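Local coordinates for glycosyltransferase Gtf1 (Streptococcus pneumoniae, PDB 4PQG), which belongs to the glycosyltransferases of the GT-B fold, binds UDP and carries an extended beta-sheet domain, at residues A28-A33 / A61-D66; S157-P162 / Q171-N176. One frame throughout, in Å; residues are numbered along the deposited sequence.

Interaction 1 of 2, residues A28-A33 / A61-D66; sequences AQAYRA and ANIGFD
Phe65 holds its CG anti to its own carbonyl carbon (chi1 -69°), which brings CG round to the side of helix 24-38, where the ring meets Gln29, Ala30 and Ala33, while Ile63 sets CG1 anti to the backbone N (chi1 -152°), toward Ala30. The two residues flank a Schellman motif that ends helix 56-63 in the N-terminal Rossmann-like domain of this GT-B protein. Gly64 sits between them with a positive phi of 103°, a conformation well suited to glycine, and its N bonds back to Ala61 O. The example illustrates close approach at small residues: Ala30 and Ala33, about one turn apart, face the incoming chain. Ala30 CB comes within 3.5 Å of Ile63 O and, more loosely, 4.1 Å from Ile63 CG1. Ala33 CB meets Phe65 CD1 at 3.6 Å and touches CE1 about as closely, approaching the ring obliquely. From the side, in the plane of the ring, Gln29 CB reaches the edge atom Phe65 CZ at 3.7 Å. Gln29 O, already accepting the helical bond from Ala33 N, lies 3.6 Å from Phe65 CE1. The residue offers its aliphatic root to the ring and its polar end to Asn15 of strand 10-15 and to Asp227 just beyond strand 223-226. Beyond the pair, Phe45 of strand 42-47 meets the Phe65 ring and also touches Gln29 and Ala33. The Ile63 side chain is about 7 Å from the bound UDP. No direct hydrogen bond joins the segments; a single water bridges them instead, donating to Ala30 O at 3.0 Å and to Gly64 O at 3.1 Å.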
loop_
_atom_site.group_PDB
_atom_site.type_symbol
_atom_site.label_atom_id
_atom_site.label_comp_id
_atom_site.label_asym_id
_atom_site.label_seq_id
_atom_site.Cartn_x
_atom_site.Cartn_y
_atom_site.Cartn_z
ATOM N N ALA A 28 -3.422 -4.537 -3.332
ATOM C CA ALA A 28 -4.191 -4.768 -4.557
ATOM C C ALA A 28 -3.278 -4.877 -5.778
ATOM O O ALA A 28 -3.515 -5.699 -6.679
ATOM C CB ALA A 28 -5.210 -3.659 -4.780
ATOM N N GLN A 29 -2.260 -4.025 -5.828
ATOM C CA GLN A 29 -1.284 -4.080 -6.911
ATOM C C GLN A 29 -0.521 -5.399 -6.864
ATOM O O GLN A 29 -0.239 -6.001 -7.903
ATOM C CB GLN A 29 -0.292 -2.925 -6.819
ATOM C CG GLN A 29 -0.812 -1.560 -7.230
ATOM C CD GLN A 29 0.334 -0.615 -7.581
ATOM O OE1 GLN A 29 1.305 -0.497 -6.831
ATOM N NE2 GLN A 29 0.245 0.018 -8.746
ATOM N N ALA A 30 -0.176 -5.840 -5.658
ATOM C CA ALA A 30 0.504 -7.105 -5.484
ATOM C C ALA A 30 -0.408 -8.264 -5.901
ATOM O O ALA A 30 0.050 -9.193 -6.572
ATOM C CB ALA A 30 0.994 -7.278 -4.059
ATOM N N TYR A 31 -1.690 -8.212 -5.529
ATOM C CA TYR A 31 -2.629 -9.218 -6.037
ATOM C C TYR A 31 -2.622 -9.241 -7.574
ATOM O O TYR A 31 -2.479 -10.306 -8.175
ATOM C CB TYR A 31 -4.046 -8.992 -5.516
ATOM C CG TYR A 31 -4.319 -9.607 -4.154
ATOM C CD1 TYR A 31 -4.564 -10.982 -4.018
ATOM C CD2 TYR A 31 -4.359 -8.813 -3.008
ATOM C CE1 TYR A 31 -4.844 -11.543 -2.771
ATOM C CE2 TYR A 31 -4.615 -9.361 -1.755
ATOM C CZ TYR A 31 -4.857 -10.730 -1.640
ATOM O OH TYR A 31 -5.125 -11.271 -0.393
ATOM N N ARG A 32 -2.763 -8.067 -8.193
ATOM C CA ARG A 32 -2.788 -7.921 -9.659
ATOM C C ARG A 32 -1.527 -8.491 -10.318
ATOM O O ARG A 32 -1.605 -9.152 -11.367
ATOM C CB ARG A 32 -2.965 -6.456 -10.051
ATOM C CG ARG A 32 -3.446 -6.227 -11.483
ATOM C CD ARG A 32 -3.474 -4.752 -11.836
ATOM N NE ARG A 32 -4.280 -3.998 -10.874
ATOM C CZ ARG A 32 -3.992 -2.771 -10.450
ATOM N NH1 ARG A 32 -4.772 -2.187 -9.558
ATOM N NH2 ARG A 32 -2.912 -2.137 -10.895
ATOM N N ALA A 33 -0.377 -8.246 -9.695
ATOM C CA ALA A 33 0.887 -8.798 -10.166
ATOM C C ALA A 33 0.874 -10.319 -10.170
ATOM O O ALA A 33 1.426 -10.939 -11.085
ATOM C CB ALA A 33 2.044 -8.286 -9.316
ATOM N N ALA A 61 9.813 -6.704 -2.785
ATOM C CA ALA A 61 9.978 -8.146 -2.568
ATOM C C ALA A 61 9.120 -8.565 -1.373
ATOM O O ALA A 61 8.457 -9.607 -1.405
ATOM C CB ALA A 61 11.438 -8.511 -2.322
ATOM N N ASN A 62 9.115 -7.722 -0.342
ATOM C CA ASN A 62 8.327 -7.959 0.863
ATOM C C ASN A 62 6.846 -8.226 0.575
ATOM O O ASN A 62 6.239 -9.098 1.188
ATOM C CB ASN A 62 8.471 -6.785 1.845
ATOM C CG ASN A 62 7.725 -7.018 3.153
ATOM O OD1 ASN A 62 7.992 -7.991 3.874
ATOM N ND2 ASN A 62 6.812 -6.116 3.484
ATOM N N ILE A 63 6.283 -7.478 -0.366
ATOM C CA ILE A 63 4.865 -7.532 -0.683
ATOM C C ILE A 63 4.615 -8.570 -1.788
ATOM O O ILE A 63 3.474 -8.902 -2.115
ATOM C CB ILE A 63 4.364 -6.108 -1.060
ATOM C CG1 ILE A 63 2.891 -5.916 -0.747
ATOM C CG2 ILE A 63 4.650 -5.761 -2.507
ATOM C CD1 ILE A 63 2.455 -4.488 -1.018
ATOM N N GLY A 64 5.705 -9.087 -2.352
ATOM C CA GLY A 64 5.627 -10.187 -3.273
ATOM C C GLY A 64 5.779 -9.886 -4.752
ATOM O O GLY A 64 5.580 -10.791 -5.559
ATOM N N PHE A 65 6.130 -8.654 -5.136
ATOM C CA PHE A 65 6.448 -8.385 -6.555
ATOM C C PHE A 65 7.765 -9.102 -6.917
ATOM O O PHE A 65 8.667 -9.197 -6.084
ATOM C CB PHE A 65 6.645 -6.885 -6.823
ATOM C CG PHE A 65 5.402 -6.059 -6.722
ATOM C CD1 PHE A 65 4.380 -6.159 -7.674
ATOM C CD2 PHE A 65 5.268 -5.135 -5.703
ATOM C CE1 PHE A 65 3.242 -5.369 -7.579
ATOM C CE2 PHE A 65 4.127 -4.344 -5.599
ATOM C CZ PHE A 65 3.118 -4.454 -6.538
ATOM N N ASP A 66 7.871 -9.622 -8.143
ATOM C CA ASP A 66 9.170 -10.072 -8.664
ATOM C C ASP A 66 9.961 -8.839 -9.052
ATOM O O ASP A 66 9.370 -7.876 -9.540
ATOM C CB ASP A 66 8.998 -10.912 -9.928
ATOM C CG ASP A 66 8.267 -12.206 -9.681
ATOM O OD1 ASP A 66 8.502 -12.868 -8.654
ATOM O OD2 ASP A 66 7.466 -12.569 -10.550
HETATM O O HOH W 1 2.636 -10.635 -6.410
#

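Interaction 2 of 2, residues S157-P162 / Q171-N176; sequences SEYFAP and QRTFYN
Glu158 and Arg172 face each other as a non-hydrogen-bonded pair of an antiparallel hairpin; both place CG anti to the carbonyl carbon, beside the backbone N, and the two extended side chains lie side by side, pointing the same way. The result shows how a cross-strand ion pair can be built flat. Carboxylate and guanidinium planes lie 20° apart, and Glu158 OE2 takes Arg172 NE at 2.6 Å through its anti lone pair, with a weaker bond from Arg172 NH2 at 3.2 Å. Glu158 OE1 turns to Tyr149. This part is tight, with Glu158 buried and Arg172 partly exposed. The neighbouring hydrogen-bonded pair is buried, Ser157 N reaching Thr173 O at 2.9 Å and Thr173 N reaching Ser157 O at 2.8 Å.

Toward the partly exposed Tyr159 and Gln171 the ladder slackens: Tyr159 N still grips Gln171 O at 2.8 Å, but the return bond from Gln171 N to Tyr159 O stretches to a weak 3.5 Å. On the face carrying Ser157, Tyr159, Gln171 and Thr173, away from the ion pair, side chains join the strands. Tyr159 and Tyr175 meet tip to tip, Tyr159 OH donating to Tyr175 OH at 2.7 Å. Tyr175 OH in turn bonds weakly, at 3.3 Å, to Ser157 OG, whose main partner is Asp148. Thr173 CB sits in plane at the Tyr159 ring edge, while Thr173 OG1 accepts a nearly straight bond (175°) from Gln171 NE2 and is also hydrogen-bonded to Asp184 OD1.

Strand 143-150 pairs with strand 154-163 on one side of the hairpin, strand 181-188 with strand 166-175 on the other, and Leu52 of a loop touches both Glu158 and Arg172.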
loop_
_atom_site.group_PDB
_atom_site.type_symbol
_atom_site.label_atom_id
_atom_site.label_comp_id
_atom_site.label_asym_id
_atom_site.label_seq_id
_atom_site.Cartn_x
_atom_site.Cartn_y
_atom_site.Cartn_z
ATOM N N SER A 157 23.585 9.583 -4.629
ATOM C CA SER A 157 24.198 10.427 -3.592
ATOM C C SER A 157 23.371 11.693 -3.349
ATOM O O SER A 157 22.810 12.274 -4.281
ATOM C CB SER A 157 25.619 10.849 -3.954
ATOM O OG SER A 157 26.503 9.756 -3.930
ATOM N N GLU A 158 23.289 12.088 -2.089
ATOM C CA GLU A 158 22.714 13.350 -1.689
ATOM C C GLU A 158 23.808 14.234 -1.126
ATOM O O GLU A 158 24.623 13.785 -0.318
ATOM C CB GLU A 158 21.635 13.157 -0.625
ATOM C CG GLU A 158 20.369 12.492 -1.127
ATOM C CD GLU A 158 19.342 12.332 -0.029
ATOM O OE1 GLU A 158 19.712 11.903 1.084
ATOM O OE2 GLU A 158 18.159 12.630 -0.287
ATOM N N TYR A 159 23.764 15.505 -1.518
ATOM C CA TYR A 159 24.750 16.497 -1.132
ATOM C C TYR A 159 24.092 17.560 -0.263
ATOM O O TYR A 159 22.998 18.034 -0.582
ATOM C CB TYR A 159 25.406 17.116 -2.370
ATOM C CG TYR A 159 26.032 16.065 -3.264
ATOM C CD1 TYR A 159 27.298 15.551 -2.989
ATOM C CD2 TYR A 159 25.331 15.548 -4.354
ATOM C CE1 TYR A 159 27.866 14.576 -3.807
ATOM C CE2 TYR A 159 25.881 14.572 -5.169
ATOM C CZ TYR A 159 27.146 14.098 -4.896
ATOM O OH TYR A 159 27.678 13.132 -5.703
ATOM N N PHE A 160 24.757 17.879 0.848
ATOM C CA PHE A 160 24.247 18.790 1.863
ATOM C C PHE A 160 25.254 19.892 2.180
ATOM O O PHE A 160 26.461 19.681 2.093
ATOM C CB PHE A 160 23.984 18.045 3.178
ATOM C CG PHE A 160 22.949 16.962 3.089
ATOM C CD1 PHE A 160 21.663 17.173 3.567
ATOM C CD2 PHE A 160 23.270 15.715 2.567
ATOM C CE1 PHE A 160 20.709 16.163 3.520
ATOM C CE2 PHE A 160 22.322 14.703 2.510
ATOM C CZ PHE A 160 21.040 14.927 2.985
ATOM N N ALA A 161 24.740 21.060 2.565
ATOM C CA ALA A 161 25.570 22.149 3.086
ATOM C C ALA A 161 24.910 22.755 4.341
ATOM O O ALA A 161 23.679 22.757 4.464
ATOM C CB ALA A 161 25.794 23.212 2.022
ATOM N N PRO A 162 25.730 23.259 5.284
ATOM C CA PRO A 162 25.203 23.748 6.562
ATOM C C PRO A 162 24.550 25.117 6.443
ATOM O O PRO A 162 25.074 25.990 5.755
ATOM C CB PRO A 162 26.457 23.851 7.454
ATOM C CG PRO A 162 27.568 23.217 6.682
ATOM C CD PRO A 162 27.197 23.351 5.239
ATOM N N GLN A 171 21.412 18.857 -3.591
ATOM C CA GLN A 171 21.583 18.087 -4.833
ATOM C C GLN A 171 21.452 16.600 -4.565
ATOM O O GLN A 171 21.934 16.099 -3.537
ATOM C CB GLN A 171 22.955 18.373 -5.465
ATOM C CG GLN A 171 23.254 17.671 -6.793
ATOM C CD GLN A 171 24.550 18.166 -7.418
ATOM O OE1 GLN A 171 24.871 19.345 -7.315
ATOM N NE2 GLN A 171 25.311 17.261 -8.058
ATOM N N ARG A 172 20.792 15.916 -5.498
ATOM C CA ARG A 172 20.758 14.455 -5.539
ATOM C C ARG A 172 21.282 14.014 -6.886
ATOM O O ARG A 172 20.849 14.538 -7.907
ATOM C CB ARG A 172 19.326 13.951 -5.433
ATOM C CG ARG A 172 18.713 14.089 -4.082
ATOM C CD ARG A 172 17.692 12.981 -3.907
ATOM N NE ARG A 172 17.022 13.134 -2.627
ATOM C CZ ARG A 172 15.853 13.740 -2.439
ATOM N NH1 ARG A 172 15.182 14.275 -3.452
ATOM N NH2 ARG A 172 15.346 13.804 -1.213
ATOM N N THR A 173 22.180 13.038 -6.903
ATOM C CA THR A 173 22.726 12.542 -8.170
ATOM C C THR A 173 22.457 11.043 -8.249
ATOM O O THR A 173 22.609 10.342 -7.253
ATOM C CB THR A 173 24.247 12.831 -8.289
ATOM O OG1 THR A 173 24.468 14.240 -8.383
ATOM C CG2 THR A 173 24.863 12.153 -9.531
ATOM N N PHE A 174 22.046 10.576 -9.423
ATOM C CA PHE A 174 21.835 9.146 -9.680
ATOM C C PHE A 174 22.902 8.616 -10.630
ATOM O O PHE A 174 23.278 9.302 -11.596
ATOM C CB PHE A 174 20.405 8.872 -10.186
ATOM C CG PHE A 174 19.365 8.979 -9.097
ATOM C CD1 PHE A 174 18.919 7.840 -8.428
ATOM C CD2 PHE A 174 18.874 10.221 -8.694
ATOM C CE1 PHE A 174 17.999 7.936 -7.393
ATOM C CE2 PHE A 174 17.944 10.323 -7.669
ATOM C CZ PHE A 174 17.507 9.174 -7.012
ATOM N N TYR A 175 23.369 7.401 -10.353
ATOM C CA TYR A 175 24.514 6.805 -11.047
ATOM C C TYR A 175 24.155 5.590 -11.895
ATOM O O TYR A 175 23.115 4.920 -11.672
ATOM C CB TYR A 175 25.586 6.376 -10.040
ATOM C CG TYR A 175 26.090 7.519 -9.207
ATOM C CD1 TYR A 175 27.118 8.332 -9.667
ATOM C CD2 TYR A 175 25.535 7.780 -7.945
ATOM C CE1 TYR A 175 27.574 9.398 -8.919
ATOM C CE2 TYR A 175 25.987 8.837 -7.175
ATOM C CZ TYR A 175 27.002 9.649 -7.678
ATOM O OH TYR A 175 27.457 10.710 -6.931
ATOM N N ASN A 176 25.035 5.320 -12.865
ATOM C CA ASN A 176 25.074 4.029 -13.548
ATOM C C ASN A 176 25.964 3.044 -12.787
ATOM O O ASN A 176 26.682 3.435 -11.862
ATOM C CB ASN A 176 25.597 4.200 -14.988
ATOM C CG ASN A 176 24.531 4.690 -15.950
ATOM O OD1 ASN A 176 23.330 4.530 -15.724
ATOM N ND2 ASN A 176 24.969 5.292 -17.043
#

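In the fold
From the N terminus, the chain first lays down strand 10-15 and helix 24-38, passes through strand 42-47 and returns on helix 56-63, where interaction 1 closes a loop of 27 residues within the N-terminal parallel sheet domain. Only afterwards does it enter the long antiparallel sheet, in which interaction 2 closes a far shorter loop of eight residues, mostly the ends of strands 154-163 and 166-175 around their turn. The two are in series, neither enclosing nor crossing the other, with centres 30 Å apart and nearest atoms about 17 Å apart. One ties helix 24-38 to the end of helix 56-63, near the bound UDP; the other joins adjacent strands of the extended beta-sheet domain.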